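Local coordinates for protein cytochrome P450 (CYP102L1) (Mycobacterium phage Adler, PDB 6N6Q) that is a haem-thiolate cytochrome P450 encoded by a virus, probably a monooxygenase that activates oxygen at its haem iron, at residues 243-247 with 248-252. Sequence-based numbering, arbitrary orientation.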
loop_
_atom_site.group_PDB
_atom_site.type_symbol
_atom_site.label_atom_id
_atom_site.label_comp_id
_atom_site.label_asym_id
_atom_site.label_seq_id
_atom_site.Cartn_x
_atom_site.Cartn_y
_atom_site.Cartn_z
ATOM N N GLN A 243 -28.959 6.246 4.201
ATOM C CA GLN A 243 -27.558 5.908 4.403
ATOM C C GLN A 243 -26.668 6.828 3.582
ATOM O O GLN A 243 -27.020 7.221 2.466
ATOM C CB GLN A 243 -27.282 4.447 4.035
ATOM C CG GLN A 243 -28.044 3.450 4.890
ATOM C CD GLN A 243 -27.362 2.098 4.953
ATOM O OE1 GLN A 243 -26.600 1.817 5.879
ATOM N NE2 GLN A 243 -27.633 1.253 3.965
ATOM N N SER A 244 -25.515 7.170 4.146
ATOM C CA SER A 244 -24.559 8.000 3.432
ATOM C C SER A 244 -23.871 7.181 2.342
ATOM O O SER A 244 -23.533 6.014 2.562
ATOM C CB SER A 244 -23.521 8.574 4.393
ATOM O OG SER A 244 -24.111 9.516 5.271
ATOM N N PRO A 245 -23.652 7.761 1.164
ATOM C CA PRO A 245 -23.053 6.993 0.068
ATOM C C PRO A 245 -21.621 6.588 0.380
ATOM O O PRO A 245 -20.852 7.354 0.966
ATOM C CB PRO A 245 -23.113 7.964 -1.118
ATOM C CG PRO A 245 -23.149 9.315 -0.494
ATOM C CD PRO A 245 -23.936 9.153 0.776
ATOM N N ASP A 246 -21.271 5.367 -0.012
ATOM C CA ASP A 246 -19.916 4.864 0.130
ATOM C C ASP A 246 -19.185 5.003 -1.210
ATOM O O ASP A 246 -19.615 5.756 -2.090
ATOM C CB ASP A 246 -19.954 3.421 0.656
ATOM C CG ASP A 246 -20.713 2.474 -0.260
ATOM O OD1 ASP A 246 -21.174 2.907 -1.337
ATOM O OD2 ASP A 246 -20.849 1.286 0.102
ATOM N N MET A 247 -18.079 4.273 -1.373
ATOM C CA MET A 247 -17.296 4.386 -2.601
ATOM C C MET A 247 -18.068 3.857 -3.803
ATOM O O MET A 247 -18.044 4.465 -4.879
ATOM C CB MET A 247 -15.971 3.642 -2.449
ATOM C CG MET A 247 -15.126 4.117 -1.284
ATOM S SD MET A 247 -13.593 3.186 -1.128
ATOM C CE MET A 247 -12.957 3.848 0.410
ATOM N N LEU A 248 -18.753 2.724 -3.641
ATOM C CA LEU A 248 -19.527 2.167 -4.744
ATOM C C LEU A 248 -20.715 3.058 -5.090
ATOM O O LEU A 248 -21.055 3.219 -6.267
ATOM C CB LEU A 248 -19.989 0.753 -4.392
ATOM C CG LEU A 248 -20.883 0.025 -5.399
ATOM C CD1 LEU A 248 -20.260 0.043 -6.786
ATOM C CD2 LEU A 248 -21.127 -1.402 -4.942
ATOM N N ASP A 249 -21.354 3.650 -4.076
ATOM C CA ASP A 249 -22.492 4.527 -4.329
ATOM C C ASP A 249 -22.084 5.741 -5.154
ATOM O O ASP A 249 -22.778 6.115 -6.105
ATOM C CB ASP A 249 -23.122 4.970 -3.010
ATOM C CG ASP A 249 -23.924 3.870 -2.344
ATOM O OD1 ASP A 249 -24.583 3.090 -3.065
ATOM O OD2 ASP A 249 -23.900 3.787 -1.098
ATOM N N ILE A 250 -20.958 6.367 -4.807
ATOM C CA ILE A 250 -20.522 7.556 -5.533
ATOM C C ILE A 250 -20.160 7.207 -6.972
ATOM O O ILE A 250 -20.409 7.994 -7.893
ATOM C CB ILE A 250 -19.355 8.234 -4.793
ATOM C CG1 ILE A 250 -19.815 8.715 -3.416
ATOM C CG2 ILE A 250 -18.811 9.405 -5.599
ATOM C CD1 ILE A 250 -18.748 9.462 -2.636
ATOM N N MET A 251 -19.579 6.024 -7.194
ATOM C CA MET A 251 -19.256 5.618 -8.558
ATOM C C MET A 251 -20.513 5.376 -9.385
ATOM O O MET A 251 -20.486 5.529 -10.612
ATOM C CB MET A 251 -18.372 4.368 -8.549
ATOM C CG MET A 251 -16.917 4.653 -8.199
ATOM S SD MET A 251 -15.832 3.221 -8.373
ATOM C CE MET A 251 -16.556 2.095 -7.184
ATOM N N LEU A 252 -21.617 5.007 -8.738
ATOM C CA LEU A 252 -22.887 4.812 -9.421
ATOM C C LEU A 252 -23.750 6.067 -9.443
ATOM O O LEU A 252 -24.804 6.060 -10.087
ATOM C CB LEU A 252 -23.673 3.673 -8.763
ATOM C CG LEU A 252 -23.105 2.260 -8.894
ATOM C CD1 LEU A 252 -23.797 1.316 -7.925
ATOM C CD2 LEU A 252 -23.251 1.757 -10.322
#
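D246 and D249 exchange hydrogen bonds at the start of helix 247-253, each aspartate accepting from the other's backbone N: a capping box. In the N-cap bond D249 N gives to D246 OD1 at 2.8 Å, meeting that oxygen nearly along its C-O axis. The return bond, D246 N to D249 OD2, is longer at 3.3 Å but straight, with an N-H...O angle of 166°; it uses the anti side of the D249 carboxylate. Torsions explain both placements. D246 CG lies between its backbone N and carbonyl carbon (chi1 60°), which turns OD1 toward D249 N, whereas D249 CG sits beside its own N and reaches back toward the loop.

The two side chains cross at about a right angle, their carboxylate planes 32° apart. D246 OD1 lies 2.9 Å from D249 OD2; both are acceptors, so the pair is not a hydrogen bond. The compensating charge comes from helix 212-237, where R235 NH1 forms salt bridges with D246 OD1 and D249 OD1; R240 adds weak, long ion pairs to the OD2 atoms.

The helical bonds start at the cap residue itself: D246 O takes I250 N at 3.1 Å, and M247 O takes M251 N at 3.2 Å. Outside the box, P245 CB packs 3.5 Å from D249 CB, while M247, whose backbone hydrogen-bonds with G168, directs its extended side chain onto F275 of helix 265-296 and to about 6 Å from the haem. Two buried carboxylates so close together would probably repel; the shared arginine and the N-terminal end of the helix dipole probably ease this, though the closeness of the oxygens may still raise the pKa of one carboxylate.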